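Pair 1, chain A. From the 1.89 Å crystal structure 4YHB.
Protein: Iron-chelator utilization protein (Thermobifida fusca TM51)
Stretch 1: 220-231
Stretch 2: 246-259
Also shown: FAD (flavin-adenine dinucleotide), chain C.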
# COMPACT_ATOMS: atom_id res chain seq x y z
N ARG A 220 15.64 -19.83 -1.15
CA ARG A 220 14.22 -19.70 -0.85
C ARG A 220 13.72 -18.34 -1.36
O ARG A 220 14.17 -17.29 -0.90
CB ARG A 220 13.99 -19.84 0.65
CG ARG A 220 12.60 -20.34 1.01
CD ARG A 220 12.51 -20.70 2.50
NE ARG A 220 13.46 -21.74 2.90
CZ ARG A 220 13.32 -22.51 3.97
NH1 ARG A 220 12.26 -22.36 4.76
NH2 ARG A 220 14.23 -23.43 4.27
N VAL A 221 12.80 -18.38 -2.32
CA VAL A 221 12.31 -17.19 -3.02
C VAL A 221 10.87 -16.85 -2.64
O VAL A 221 10.02 -17.74 -2.51
CB VAL A 221 12.39 -17.39 -4.55
CG1 VAL A 221 11.95 -16.13 -5.30
CG2 VAL A 221 13.79 -17.78 -4.96
N PHE A 222 10.59 -15.57 -2.45
CA PHE A 222 9.21 -15.13 -2.31
C PHE A 222 8.90 -13.99 -3.27
O PHE A 222 9.63 -13.00 -3.34
CB PHE A 222 8.91 -14.71 -0.87
CG PHE A 222 7.44 -14.57 -0.59
CD1 PHE A 222 6.79 -13.37 -0.81
CD2 PHE A 222 6.70 -15.66 -0.15
CE1 PHE A 222 5.42 -13.24 -0.57
CE2 PHE A 222 5.34 -15.55 0.10
CZ PHE A 222 4.70 -14.34 -0.11
N VAL A 223 7.82 -14.15 -4.03
CA VAL A 223 7.40 -13.15 -5.02
C VAL A 223 6.19 -12.38 -4.51
O VAL A 223 5.19 -12.98 -4.14
CB VAL A 223 7.06 -13.80 -6.37
CG1 VAL A 223 6.68 -12.72 -7.40
CG2 VAL A 223 8.23 -14.65 -6.88
N TRP A 224 6.29 -11.06 -4.48
CA TRP A 224 5.16 -10.23 -4.03
C TRP A 224 4.85 -9.19 -5.08
O TRP A 224 5.74 -8.46 -5.52
CB TRP A 224 5.47 -9.55 -2.69
CG TRP A 224 4.27 -8.83 -2.08
CD1 TRP A 224 3.38 -9.34 -1.17
CD2 TRP A 224 3.84 -7.47 -2.33
NE1 TRP A 224 2.43 -8.39 -0.84
CE2 TRP A 224 2.69 -7.24 -1.53
CE3 TRP A 224 4.32 -6.44 -3.15
CZ2 TRP A 224 2.01 -6.02 -1.53
CZ3 TRP A 224 3.63 -5.21 -3.14
CH2 TRP A 224 2.50 -5.01 -2.33
N ALA A 225 3.60 -9.13 -5.51
CA ALA A 225 3.19 -8.15 -6.51
C ALA A 225 1.91 -7.45 -6.06
O ALA A 225 0.99 -8.10 -5.55
CB ALA A 225 2.99 -8.81 -7.87
N GLY A 226 1.87 -6.14 -6.24
CA GLY A 226 0.70 -5.35 -5.89
C GLY A 226 0.52 -4.26 -6.93
O GLY A 226 1.48 -3.77 -7.50
N GLY A 227 -0.72 -3.89 -7.19
CA GLY A 227 -0.98 -2.87 -8.19
C GLY A 227 -2.34 -3.07 -8.82
O GLY A 227 -3.26 -3.57 -8.17
N GLU A 228 -2.46 -2.69 -10.09
CA GLU A 228 -3.76 -2.66 -10.76
C GLU A 228 -4.22 -4.09 -11.03
O GLU A 228 -3.46 -4.91 -11.55
CB GLU A 228 -3.68 -1.84 -12.04
CG GLU A 228 -5.02 -1.29 -12.54
CD GLU A 228 -5.79 -2.28 -13.41
OE1 GLU A 228 -5.19 -3.30 -13.84
OE2 GLU A 228 -6.98 -2.03 -13.66
N ALA A 229 -5.48 -4.38 -10.68
CA ALA A 229 -5.98 -5.75 -10.63
C ALA A 229 -5.81 -6.52 -11.94
O ALA A 229 -5.35 -7.67 -11.95
CB ALA A 229 -7.44 -5.75 -10.22
N ASP A 230 -6.18 -5.89 -13.05
CA ASP A 230 -6.13 -6.56 -14.35
C ASP A 230 -4.70 -6.79 -14.82
O ASP A 230 -4.41 -7.79 -15.47
CB ASP A 230 -6.91 -5.76 -15.40
CG ASP A 230 -8.41 -5.74 -15.12
OD1 ASP A 230 -8.91 -6.66 -14.42
OD2 ASP A 230 -9.09 -4.80 -15.59
N ALA A 231 -3.80 -5.85 -14.50
CA ALA A 231 -2.39 -6.00 -14.80
C ALA A 231 -1.79 -7.19 -14.06
O ALA A 231 -0.86 -7.83 -14.54
CB ALA A 231 -1.62 -4.71 -14.46
N ARG A 246 0.24 -19.86 -3.99
CA ARG A 246 -0.19 -18.65 -3.30
C ARG A 246 -0.08 -18.80 -1.79
O ARG A 246 -0.44 -19.84 -1.23
CB ARG A 246 -1.63 -18.31 -3.70
CG ARG A 246 -2.30 -17.22 -2.89
CD ARG A 246 -3.58 -16.73 -3.56
NE ARG A 246 -4.70 -17.66 -3.37
CZ ARG A 246 -5.02 -18.65 -4.21
NH1 ARG A 246 -4.31 -18.86 -5.31
NH2 ARG A 246 -6.05 -19.43 -3.93
N GLY A 247 0.44 -17.77 -1.14
CA GLY A 247 0.57 -17.77 0.31
C GLY A 247 1.89 -18.34 0.77
O GLY A 247 2.44 -17.93 1.78
N ARG A 248 2.42 -19.30 0.00
CA ARG A 248 3.69 -19.93 0.34
C ARG A 248 4.85 -19.38 -0.50
O ARG A 248 5.89 -19.01 0.04
CB ARG A 248 3.58 -21.45 0.16
CG ARG A 248 4.78 -22.22 0.69
CD ARG A 248 4.68 -23.71 0.35
NE ARG A 248 4.82 -23.94 -1.09
CZ ARG A 248 4.52 -25.09 -1.69
NH1 ARG A 248 4.06 -26.11 -0.99
NH2 ARG A 248 4.69 -25.21 -3.01
N ASP A 249 4.66 -19.33 -1.81
CA ASP A 249 5.71 -18.88 -2.72
C ASP A 249 5.48 -17.44 -3.18
O ASP A 249 6.43 -16.70 -3.47
CB ASP A 249 5.80 -19.80 -3.94
CG ASP A 249 5.99 -21.25 -3.56
OD1 ASP A 249 6.79 -21.53 -2.64
OD2 ASP A 249 5.32 -22.11 -4.17
N PHE A 250 4.22 -17.05 -3.26
CA PHE A 250 3.91 -15.71 -3.72
C PHE A 250 2.64 -15.14 -3.11
O PHE A 250 1.85 -15.85 -2.48
CB PHE A 250 3.79 -15.67 -5.24
CG PHE A 250 2.57 -16.38 -5.78
CD1 PHE A 250 1.38 -15.71 -5.96
CD2 PHE A 250 2.64 -17.73 -6.12
CE1 PHE A 250 0.26 -16.36 -6.46
CE2 PHE A 250 1.53 -18.39 -6.61
CZ PHE A 250 0.34 -17.71 -6.79
N GLU A 251 2.47 -13.84 -3.32
CA GLU A 251 1.23 -13.15 -3.03
C GLU A 251 1.02 -12.16 -4.16
O GLU A 251 1.96 -11.49 -4.57
CB GLU A 251 1.30 -12.45 -1.67
CG GLU A 251 -0.02 -12.40 -0.95
CD GLU A 251 -0.44 -13.75 -0.43
OE1 GLU A 251 -1.12 -14.49 -1.17
OE2 GLU A 251 -0.10 -14.07 0.74
N VAL A 252 -0.20 -12.09 -4.67
CA VAL A 252 -0.53 -11.12 -5.71
C VAL A 252 -1.81 -10.41 -5.30
O VAL A 252 -2.85 -11.05 -5.16
CB VAL A 252 -0.71 -11.79 -7.08
CG1 VAL A 252 -1.30 -10.81 -8.07
CG2 VAL A 252 0.62 -12.32 -7.58
N ASP A 253 -1.73 -9.10 -5.10
CA ASP A 253 -2.83 -8.37 -4.46
C ASP A 253 -3.20 -7.17 -5.31
O ASP A 253 -2.40 -6.23 -5.47
CB ASP A 253 -2.43 -7.95 -3.03
CG ASP A 253 -3.64 -7.70 -2.13
OD1 ASP A 253 -4.78 -7.64 -2.63
OD2 ASP A 253 -3.45 -7.55 -0.90
N GLY A 254 -4.40 -7.20 -5.87
CA GLY A 254 -4.91 -6.07 -6.63
C GLY A 254 -5.36 -4.95 -5.72
O GLY A 254 -6.33 -5.11 -4.96
N TYR A 255 -4.69 -3.79 -5.81
CA TYR A 255 -4.96 -2.65 -4.92
C TYR A 255 -6.01 -1.68 -5.47
O TYR A 255 -6.65 -0.93 -4.73
CB TYR A 255 -3.65 -1.90 -4.65
CG TYR A 255 -2.84 -2.49 -3.51
CD1 TYR A 255 -3.12 -3.76 -3.01
CD2 TYR A 255 -1.83 -1.76 -2.90
CE1 TYR A 255 -2.40 -4.30 -1.95
CE2 TYR A 255 -1.09 -2.30 -1.83
CZ TYR A 255 -1.38 -3.56 -1.38
OH TYR A 255 -0.66 -4.09 -0.33
N TRP A 256 -6.18 -1.71 -6.78
CA TRP A 256 -7.14 -0.87 -7.44
C TRP A 256 -7.40 -1.44 -8.83
O TRP A 256 -6.71 -2.36 -9.26
CB TRP A 256 -6.63 0.57 -7.54
CG TRP A 256 -5.52 0.77 -8.55
CD1 TRP A 256 -4.22 0.37 -8.44
CD2 TRP A 256 -5.62 1.44 -9.81
NE1 TRP A 256 -3.50 0.75 -9.55
CE2 TRP A 256 -4.34 1.41 -10.41
CE3 TRP A 256 -6.67 2.07 -10.49
CZ2 TRP A 256 -4.08 1.99 -11.65
CZ3 TRP A 256 -6.41 2.65 -11.72
CH2 TRP A 256 -5.13 2.60 -12.29
N ARG A 257 -8.40 -0.89 -9.50
CA ARG A 257 -8.76 -1.35 -10.85
C ARG A 257 -9.35 -0.19 -11.62
O ARG A 257 -10.24 0.51 -11.11
CB ARG A 257 -9.75 -2.53 -10.76
CG ARG A 257 -10.07 -3.15 -12.12
CD ARG A 257 -10.88 -4.43 -11.98
NE ARG A 257 -11.10 -5.05 -13.28
CZ ARG A 257 -12.24 -5.64 -13.63
NH1 ARG A 257 -13.25 -5.69 -12.77
NH2 ARG A 257 -12.36 -6.18 -14.84
N ARG A 258 -8.88 0.03 -12.85
CA ARG A 258 -9.42 1.09 -13.70
C ARG A 258 -10.92 0.94 -13.88
O ARG A 258 -11.41 -0.16 -14.14
CB ARG A 258 -8.75 1.08 -15.09
CG ARG A 258 -7.28 1.43 -15.09
CD ARG A 258 -6.70 1.34 -16.51
NE ARG A 258 -7.50 2.06 -17.48
CZ ARG A 258 -8.23 1.48 -18.43
NH1 ARG A 258 -8.24 0.15 -18.53
NH2 ARG A 258 -8.95 2.21 -19.27
N GLY A 259 -11.63 2.06 -13.74
CA GLY A 259 -13.07 2.08 -13.91
C GLY A 259 -13.83 1.61 -12.68
O GLY A 259 -15.07 1.57 -12.69
PA FAD C . -11.63 5.92 -6.21
O1A FAD C . -12.95 6.63 -5.88
O2A FAD C . -11.51 4.53 -5.48
O5B FAD C . -11.65 5.57 -7.78
C5B FAD C . -12.10 6.49 -8.71
C4B FAD C . -11.43 6.21 -10.07
O4B FAD C . -10.05 6.49 -10.05
C3B FAD C . -11.58 4.82 -10.51
O3B FAD C . -11.79 4.86 -11.88
C2B FAD C . -10.32 4.22 -10.22
O2B FAD C . -9.94 3.19 -11.12
C1B FAD C . -9.36 5.33 -10.37
N9A FAD C . -8.18 5.25 -9.52
C8A FAD C . -8.12 4.85 -8.24
N7A FAD C . -6.86 4.95 -7.81
C5A FAD C . -6.11 5.45 -8.82
C6A FAD C . -4.76 5.77 -8.97
N6A FAD C . -3.87 5.59 -7.88
N1A FAD C . -4.32 6.26 -10.14
C2A FAD C . -5.16 6.44 -11.18
N3A FAD C . -6.46 6.15 -11.07
C4A FAD C . -6.95 5.64 -9.91
N1 FAD C . -3.02 3.84 -2.66
C2 FAD C . -2.11 4.76 -2.35
O2 FAD C . -2.03 5.79 -3.01
N3 FAD C . -1.29 4.53 -1.28
C4 FAD C . -1.38 3.40 -0.54
O4 FAD C . -0.62 3.26 0.41
C4X FAD C . -2.31 2.41 -0.86
N5 FAD C . -2.44 1.23 -0.14
C5X FAD C . -3.38 0.33 -0.50
C6 FAD C . -3.52 -0.86 0.23
C7 FAD C . -4.39 -1.70 -0.09
C7M FAD C . -4.44 -2.97 0.78
C8 FAD C . -5.21 -1.62 -1.01
C8M FAD C . -6.22 -2.68 -1.36
C9 FAD C . -5.21 -0.52 -1.82
C9A FAD C . -4.25 0.66 -1.66
N10 FAD C . -4.09 1.79 -2.33
C10 FAD C . -3.15 2.68 -1.97
C1' FAD C . -4.96 2.07 -3.49
C2' FAD C . -6.14 2.92 -3.15
O2' FAD C . -6.92 2.28 -2.22
C3' FAD C . -6.94 3.20 -4.47
O3' FAD C . -6.05 3.78 -5.37
C4' FAD C . -8.22 3.98 -4.30
O4' FAD C . -9.04 3.76 -5.37
C5' FAD C . -8.00 5.50 -4.21
O5' FAD C . -9.12 6.19 -3.71
P FAD C . -9.75 7.29 -4.65
O1P FAD C . -10.96 7.78 -3.82
O2P FAD C . -8.54 8.19 -5.05
O3P FAD C . -10.47 7.01 -6.03
O HOH W 1 9.57 -20.10 -4.13

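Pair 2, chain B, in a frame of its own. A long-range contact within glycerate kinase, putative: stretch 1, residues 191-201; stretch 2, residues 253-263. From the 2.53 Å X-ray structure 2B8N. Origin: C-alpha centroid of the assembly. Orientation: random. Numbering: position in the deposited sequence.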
# COMPACT_ATOMS: atom_id res chain seq x y z
N PRO B 191 23.31 -5.19 18.79
CA PRO B 191 24.27 -4.63 17.79
C PRO B 191 24.25 -5.24 16.38
O PRO B 191 25.04 -4.83 15.54
CB PRO B 191 25.63 -4.88 18.44
CG PRO B 191 25.42 -6.15 19.20
CD PRO B 191 23.97 -6.14 19.70
N ALA B 192 23.36 -6.19 16.10
CA ALA B 192 23.21 -6.69 14.72
C ALA B 192 22.68 -5.61 13.77
O ALA B 192 22.15 -4.58 14.21
CB ALA B 192 22.32 -7.94 14.67
N LYS B 193 22.86 -5.85 12.47
CA LYS B 193 22.42 -4.94 11.39
C LYS B 193 20.98 -5.23 10.97
O LYS B 193 20.54 -6.37 11.00
CB LYS B 193 23.33 -5.08 10.14
CG LYS B 193 23.32 -3.82 9.26
CD LYS B 193 23.79 -4.00 7.79
CE LYS B 193 23.05 -2.90 6.89
NZ LYS B 193 23.35 -2.80 5.38
N VAL B 194 20.25 -4.19 10.59
CA VAL B 194 18.93 -4.38 9.98
C VAL B 194 19.00 -3.99 8.52
O VAL B 194 19.37 -2.85 8.19
CB VAL B 194 17.84 -3.52 10.66
CG1 VAL B 194 16.54 -3.55 9.85
CG2 VAL B 194 17.59 -3.99 12.12
N VAL B 195 18.67 -4.94 7.64
CA VAL B 195 18.48 -4.64 6.21
C VAL B 195 17.02 -4.88 5.84
O VAL B 195 16.57 -6.03 5.73
CB VAL B 195 19.38 -5.48 5.24
CG1 VAL B 195 19.29 -4.92 3.83
CG2 VAL B 195 20.83 -5.48 5.65
N ALA B 196 16.28 -3.79 5.62
CA ALA B 196 14.85 -3.89 5.37
C ALA B 196 14.51 -3.79 3.89
O ALA B 196 15.02 -2.92 3.15
CB ALA B 196 14.11 -2.81 6.14
N LEU B 197 13.64 -4.70 3.46
CA LEU B 197 12.99 -4.59 2.16
C LEU B 197 11.51 -4.27 2.40
O LEU B 197 10.76 -5.03 3.06
CB LEU B 197 13.13 -5.88 1.37
CG LEU B 197 14.54 -6.42 1.06
CD1 LEU B 197 14.44 -7.40 -0.10
CD2 LEU B 197 15.59 -5.33 0.76
N VAL B 198 11.10 -3.13 1.83
CA VAL B 198 9.79 -2.58 2.07
C VAL B 198 8.96 -2.57 0.79
O VAL B 198 9.40 -2.14 -0.28
CB VAL B 198 9.91 -1.16 2.62
CG1 VAL B 198 8.54 -0.59 2.92
CG2 VAL B 198 10.76 -1.16 3.87
N LEU B 199 7.74 -3.04 0.93
CA LEU B 199 6.76 -3.03 -0.15
C LEU B 199 5.70 -2.04 0.30
O LEU B 199 4.86 -2.38 1.11
CB LEU B 199 6.21 -4.45 -0.32
CG LEU B 199 5.36 -4.80 -1.52
CD1 LEU B 199 5.59 -3.86 -2.68
CD2 LEU B 199 5.68 -6.22 -1.91
N SER B 200 5.76 -0.81 -0.22
CA SER B 200 5.02 0.31 0.35
C SER B 200 3.61 0.54 -0.20
O SER B 200 3.40 0.78 -1.40
CB SER B 200 5.81 1.60 0.17
OG SER B 200 4.96 2.72 0.37
N ASP B 201 2.66 0.52 0.74
CA ASP B 201 1.27 0.86 0.46
C ASP B 201 0.93 2.29 0.93
O ASP B 201 -0.25 2.69 0.87
CB ASP B 201 0.36 -0.20 1.10
CG ASP B 201 0.35 -0.14 2.61
OD1 ASP B 201 1.24 0.50 3.19
OD2 ASP B 201 -0.55 -0.73 3.24
N SER B 253 22.02 3.76 13.96
CA SER B 253 23.24 3.56 13.17
C SER B 253 23.28 2.21 12.44
O SER B 253 24.15 2.01 11.61
CB SER B 253 24.45 3.66 14.09
OG SER B 253 24.27 2.87 15.26
N ASN B 254 22.35 1.31 12.75
CA ASN B 254 22.41 -0.07 12.25
C ASN B 254 21.31 -0.42 11.23
O ASN B 254 20.79 -1.54 11.25
CB ASN B 254 22.35 -1.05 13.42
CG ASN B 254 21.00 -1.06 14.10
OD1 ASN B 254 20.30 -0.05 14.10
ND2 ASN B 254 20.62 -2.21 14.66
N VAL B 255 20.96 0.50 10.34
CA VAL B 255 19.85 0.25 9.41
C VAL B 255 20.15 0.60 7.95
O VAL B 255 20.72 1.63 7.66
CB VAL B 255 18.61 1.06 9.81
CG1 VAL B 255 17.52 0.91 8.78
CG2 VAL B 255 18.11 0.64 11.19
N GLU B 256 19.72 -0.26 7.05
CA GLU B 256 19.74 0.03 5.62
C GLU B 256 18.34 -0.30 5.12
O GLU B 256 17.87 -1.42 5.32
CB GLU B 256 20.76 -0.84 4.89
N ILE B 257 17.68 0.66 4.48
CA ILE B 257 16.34 0.43 3.93
C ILE B 257 16.31 0.55 2.41
O ILE B 257 16.87 1.50 1.84
CB ILE B 257 15.29 1.38 4.53
CG1 ILE B 257 15.20 1.17 6.04
CG2 ILE B 257 13.91 1.13 3.89
CD1 ILE B 257 14.33 2.16 6.77
N HIS B 258 15.66 -0.43 1.76
CA HIS B 258 15.44 -0.44 0.32
C HIS B 258 13.94 -0.61 0.03
O HIS B 258 13.31 -1.52 0.53
CB HIS B 258 16.21 -1.58 -0.32
CG HIS B 258 17.63 -1.66 0.14
ND1 HIS B 258 18.66 -1.04 -0.53
CD2 HIS B 258 18.18 -2.25 1.23
CE1 HIS B 258 19.79 -1.27 0.11
NE2 HIS B 258 19.53 -1.99 1.18
N LEU B 259 13.39 0.31 -0.78
CA LEU B 259 12.01 0.24 -1.23
C LEU B 259 12.00 -0.64 -2.46
O LEU B 259 12.44 -0.19 -3.52
CB LEU B 259 11.44 1.63 -1.58
CG LEU B 259 11.18 2.63 -0.44
CD1 LEU B 259 10.93 4.06 -0.99
CD2 LEU B 259 10.03 2.17 0.42
N ILE B 260 11.51 -1.87 -2.32
CA ILE B 260 11.47 -2.80 -3.45
C ILE B 260 10.14 -2.74 -4.23
O ILE B 260 10.06 -3.18 -5.36
CB ILE B 260 11.84 -4.27 -3.02
CG1 ILE B 260 10.73 -4.93 -2.20
CG2 ILE B 260 13.14 -4.29 -2.23
CD1 ILE B 260 10.96 -6.37 -1.95
N GLY B 261 9.11 -2.19 -3.63
CA GLY B 261 7.90 -1.92 -4.39
C GLY B 261 7.22 -0.66 -3.93
O GLY B 261 7.19 -0.36 -2.76
N ASN B 262 6.67 0.07 -4.88
CA ASN B 262 5.87 1.26 -4.58
C ASN B 262 5.18 1.70 -5.85
O ASN B 262 5.41 1.13 -6.90
CB ASN B 262 6.76 2.38 -4.05
CG ASN B 262 7.79 2.79 -5.06
OD1 ASN B 262 7.74 2.38 -6.24
ND2 ASN B 262 8.74 3.62 -4.63
N VAL B 263 4.37 2.73 -5.79
CA VAL B 263 3.61 3.14 -6.99
C VAL B 263 4.52 3.65 -8.16
O VAL B 263 4.18 3.54 -9.35
CB VAL B 263 2.49 4.15 -6.63
CG1 VAL B 263 3.06 5.52 -6.38
CG2 VAL B 263 1.41 4.17 -7.69
O HOH W 2 2.99 3.35 -2.93

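Both pairs are built on two adjacent parallel strands, and 14 central residues superpose with an RMSD of 0.8 Å over N, CA and C. The ladders of backbone hydrogen bonds correspond closely. In pair 1, Val A223 N donates to Asp A249 O (3.0 Å) and Glu A251 N to Val A223 O (3.0 Å); at the matching positions of pair 2, Val B194 N donates to Asn B254 O (2.8 Å) and Glu B256 N to Val B194 O (2.9 Å). The alternation continues through Ala A225 and its equivalent Ala B196, each of which bonds through both N and O to the partner strand.

Around the two alanines this face is packed alike. Ala A225 CB lies 4.2 Å from Val A252 CG2, and Ala B196 CB lies 4.1 Å from Ile B257 CG1; in each pair the alanine lies against a branched residue. Val A223 against Phe A250 is likewise matched by Val B194 against Val B255. Further along, Gly A254 coincides with Leu B259.

The other face is filled differently. Gly A226 coincides with Leu B197 to 0.2 Å at CA. In pair 1 the indole of Trp A224 occupies this space: a CB on Gly A226 would come within 2.7 Å of Trp A224 CH2, while Trp A224 CZ2 reaches Tyr A255 CZ at 4.2 Å. In pair 2 the smaller Val B195 replaces the tryptophan, and Leu B197 itself supplies the bulk, its CB 3.9 Å from CG2 of Ile B260, the counterpart of Tyr A255.

A second exchange of bulk occurs where Trp A256 matches Gly B261. Glu A228 lays its CG over one face of the Trp A256 six-membered ring, 3.6 Å from the centroid, and the flavin-adenine dinucleotide covers the opposite face. In pair 2, Leu B199 takes the place of Glu A228 and sends CD1 to within 3.5 Å of Gly B261 CA; a CB on that glycine would clash with CD1 at 2.2 Å. The large side chain thus sits on one strand in pair 2, whereas pair 1 packs two together. Here Val B198 O accepts from Ile B260 N (2.9 Å) and, weakly, from Gly B261 N (3.4 Å), at a beta bulge.

Glu A228 OE2 also accepts from Arg A258 N (2.9 Å) across the pair; the leucine side chain has no polar atom to do so. Within stretch 1, Glu A228 OE1 caps the helix start through Ala A231 N (3.0 Å). In both pairs the next residue's N bonds to the partner strand: Ala A229 N to Trp A256 O (2.8 Å), Ser B200 N to Gly B261 O (2.9 Å).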